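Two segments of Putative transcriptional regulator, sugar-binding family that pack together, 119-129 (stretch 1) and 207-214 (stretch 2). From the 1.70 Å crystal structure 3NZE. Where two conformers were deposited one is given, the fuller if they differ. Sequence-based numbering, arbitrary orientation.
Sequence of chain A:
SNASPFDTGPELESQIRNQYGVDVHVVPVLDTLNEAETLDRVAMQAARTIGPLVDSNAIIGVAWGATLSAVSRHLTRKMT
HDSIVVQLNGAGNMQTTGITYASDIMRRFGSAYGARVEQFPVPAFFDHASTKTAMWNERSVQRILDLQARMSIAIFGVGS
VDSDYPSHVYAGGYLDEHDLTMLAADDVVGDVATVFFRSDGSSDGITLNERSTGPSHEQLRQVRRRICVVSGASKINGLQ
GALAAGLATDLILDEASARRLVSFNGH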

# COMPACT_ATOMS: atom_id res chain seq x y z
N GLN A 119 16.90 0.42 1.41
CA GLN A 119 16.10 -0.60 2.08
C GLN A 119 16.11 -0.48 3.59
O GLN A 119 16.90 0.26 4.18
CB GLN A 119 16.51 -2.00 1.62
CG GLN A 119 16.19 -2.19 0.15
CD GLN A 119 16.10 -3.63 -0.26
OE1 GLN A 119 16.93 -4.11 -1.03
NE2 GLN A 119 15.08 -4.34 0.25
N PHE A 120 15.22 -1.24 4.21
CA PHE A 120 14.83 -1.07 5.60
C PHE A 120 15.23 -2.36 6.32
O PHE A 120 14.60 -3.40 6.12
CB PHE A 120 13.30 -0.89 5.61
CG PHE A 120 12.73 -0.28 6.87
CD1 PHE A 120 13.50 0.44 7.76
CD2 PHE A 120 11.37 -0.41 7.13
CE1 PHE A 120 12.94 1.00 8.91
CE2 PHE A 120 10.80 0.14 8.27
CZ PHE A 120 11.58 0.85 9.15
N PRO A 121 16.30 -2.32 7.14
CA PRO A 121 16.86 -3.57 7.67
C PRO A 121 16.11 -4.08 8.90
O PRO A 121 16.69 -4.25 9.97
CB PRO A 121 18.29 -3.17 8.06
CG PRO A 121 18.15 -1.74 8.47
CD PRO A 121 17.14 -1.16 7.48
N VAL A 122 14.81 -4.33 8.73
CA VAL A 122 13.94 -4.77 9.81
C VAL A 122 13.01 -5.86 9.27
O VAL A 122 12.73 -5.89 8.06
CB VAL A 122 13.12 -3.59 10.39
CG1 VAL A 122 14.03 -2.39 10.67
CG2 VAL A 122 12.02 -3.19 9.45
N PRO A 123 12.53 -6.77 10.15
CA PRO A 123 11.67 -7.86 9.67
C PRO A 123 10.31 -7.35 9.20
O PRO A 123 10.03 -6.16 9.32
CB PRO A 123 11.50 -8.76 10.91
CG PRO A 123 12.54 -8.29 11.91
CD PRO A 123 12.81 -6.86 11.60
N ALA A 124 9.46 -8.24 8.70
CA ALA A 124 8.17 -7.84 8.15
C ALA A 124 7.25 -7.21 9.19
O ALA A 124 6.42 -6.37 8.85
CB ALA A 124 7.47 -9.04 7.49
N PHE A 125 7.39 -7.63 10.44
CA PHE A 125 6.50 -7.23 11.52
C PHE A 125 7.15 -7.79 12.78
O PHE A 125 7.94 -8.73 12.69
CB PHE A 125 5.13 -7.89 11.30
CG PHE A 125 3.99 -7.19 12.01
CD1 PHE A 125 3.39 -6.08 11.44
CD2 PHE A 125 3.50 -7.67 13.21
CE1 PHE A 125 2.34 -5.44 12.07
CE2 PHE A 125 2.45 -7.03 13.85
CZ PHE A 125 1.87 -5.92 13.27
N PHE A 126 6.85 -7.21 13.93
CA PHE A 126 7.44 -7.69 15.18
C PHE A 126 6.50 -8.57 15.97
O PHE A 126 5.30 -8.31 16.03
CB PHE A 126 7.90 -6.52 16.05
CG PHE A 126 9.03 -5.74 15.46
CD1 PHE A 126 10.31 -6.26 15.45
CD2 PHE A 126 8.81 -4.47 14.93
CE1 PHE A 126 11.36 -5.54 14.91
CE2 PHE A 126 9.86 -3.75 14.40
CZ PHE A 126 11.14 -4.30 14.38
N ASP A 127 7.04 -9.62 16.59
CA ASP A 127 6.28 -10.48 17.50
C ASP A 127 5.94 -9.76 18.80
O ASP A 127 4.89 -10.02 19.41
CB ASP A 127 7.10 -11.73 17.86
CG ASP A 127 7.21 -12.73 16.72
OD1 ASP A 127 6.59 -12.51 15.66
OD2 ASP A 127 7.92 -13.74 16.90
N HIS A 128 6.82 -8.86 19.22
CA HIS A 128 6.70 -8.18 20.50
C HIS A 128 6.92 -6.69 20.33
O HIS A 128 7.88 -6.27 19.69
CB HIS A 128 7.72 -8.72 21.51
CG HIS A 128 7.74 -10.21 21.62
ND1 HIS A 128 8.73 -10.99 21.07
CD2 HIS A 128 6.88 -11.07 22.22
CE1 HIS A 128 8.49 -12.26 21.32
NE2 HIS A 128 7.37 -12.34 22.02
N ALA A 129 6.05 -5.89 20.93
CA ALA A 129 6.19 -4.45 20.88
C ALA A 129 7.53 -3.99 21.43
O ALA A 129 8.09 -3.00 20.95
CB ALA A 129 5.03 -3.76 21.62
N THR A 207 -3.70 -2.28 19.35
CA THR A 207 -2.59 -3.00 19.94
C THR A 207 -1.56 -3.46 18.90
O THR A 207 -0.35 -3.28 19.09
CB THR A 207 -3.13 -4.20 20.74
OG1 THR A 207 -3.38 -3.79 22.08
CG2 THR A 207 -2.15 -5.35 20.73
N LEU A 208 -2.03 -4.03 17.80
CA LEU A 208 -1.12 -4.54 16.77
C LEU A 208 -0.21 -3.47 16.16
O LEU A 208 0.89 -3.77 15.72
CB LEU A 208 -1.91 -5.27 15.66
CG LEU A 208 -2.12 -6.75 15.96
CD1 LEU A 208 -3.05 -7.38 14.94
CD2 LEU A 208 -0.78 -7.48 15.99
N ASN A 209 -0.67 -2.22 16.16
CA ASN A 209 0.14 -1.16 15.57
C ASN A 209 1.45 -0.87 16.30
O ASN A 209 2.37 -0.29 15.72
CB ASN A 209 -0.67 0.12 15.33
CG ASN A 209 -1.56 0.01 14.11
OD1 ASN A 209 -1.35 -0.85 13.26
ND2 ASN A 209 -2.57 0.89 14.01
N GLU A 210 1.55 -1.29 17.56
CA GLU A 210 2.82 -1.12 18.28
C GLU A 210 3.88 -2.10 17.81
O GLU A 210 5.05 -2.00 18.19
CB GLU A 210 2.61 -1.25 19.78
CG GLU A 210 1.70 -0.19 20.34
CD GLU A 210 1.63 -0.26 21.83
OE1 GLU A 210 1.81 -1.37 22.37
OE2 GLU A 210 1.41 0.79 22.46
N ARG A 211 3.48 -3.04 16.95
CA ARG A 211 4.38 -4.04 16.41
C ARG A 211 4.66 -3.82 14.92
O ARG A 211 5.40 -4.59 14.28
CB ARG A 211 3.81 -5.44 16.65
CG ARG A 211 3.86 -5.86 18.12
CD ARG A 211 2.86 -6.95 18.41
NE ARG A 211 3.01 -8.09 17.52
CZ ARG A 211 2.17 -9.11 17.47
NH1 ARG A 211 1.09 -9.13 18.25
NH2 ARG A 211 2.39 -10.11 16.63
N SER A 212 4.06 -2.77 14.36
CA SER A 212 4.22 -2.50 12.94
C SER A 212 5.53 -1.80 12.59
O SER A 212 6.05 -1.02 13.39
CB SER A 212 3.03 -1.69 12.40
OG SER A 212 3.20 -1.49 11.00
N THR A 213 6.04 -2.06 11.39
CA THR A 213 7.23 -1.37 10.90
C THR A 213 6.93 -0.18 9.98
O THR A 213 7.85 0.54 9.58
CB THR A 213 8.19 -2.34 10.13
OG1 THR A 213 7.61 -2.73 8.88
CG2 THR A 213 8.49 -3.58 10.97
N GLY A 214 5.65 0.04 9.65
CA GLY A 214 5.30 1.06 8.67
C GLY A 214 5.07 2.46 9.24
O GLY A 214 4.98 2.63 10.45
O HOH W 1 5.64 -4.12 9.63
O HOH W 2 4.33 -11.14 14.40
O HOH W 3 6.28 -0.78 20.41

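A mostly irregular segment meets a short 3-10 turn and the loop that follows it, and the main polar link between them is a reciprocal pairing of Phe126 with Arg211. The amide N of Phe126 donates to the carbonyl O of Arg211 (3.0 Å), and the side-chain NE of Arg211 returns a bond to Phe126 O (2.7 Å, nearly linear), so one residue's backbone is satisfied at both ends by the other. Arginine suits this place because its side chain is long enough to bring NE to Phe126 O, while its methylene groups pack: Arg211 CB lies 3.5 Å from Phe125 CE2, and Arg211 CG 3.6 Å from Ala129 N. Asp127 O sits over one face of the guanidinium, 3.3 Å from Arg211 NE, but the angle is too poor for a hydrogen bond.

Water serves several of the remaining groups. Water 1 donates to Ala124 O and accepts from Thr213 N, and it also bonds Thr213 OG1; water 2 links Arg211 NH2 to Asp127 OD1; water 3 donates to both Ala129 O and Glu210 O. Arg211 NH1 and NH2 are also hydrogen-bonded elsewhere in the structure, and Gly214 N donates to Ser212 OG (3.2 Å).

Thr213 serves two roles: its OG1 bonds water 1, and its methyl packs, with Thr213 CG2 3.9 Å from Val122 CG2 and 3.7 Å from Phe126 CE2. Phe125, buried, has a broad apolar ring that reaches Leu208, with Phe125 CE2 3.9 Å from Leu208 CD2, and also packs on Arg211 CB and Ser212, while Arg211 O lies over one face.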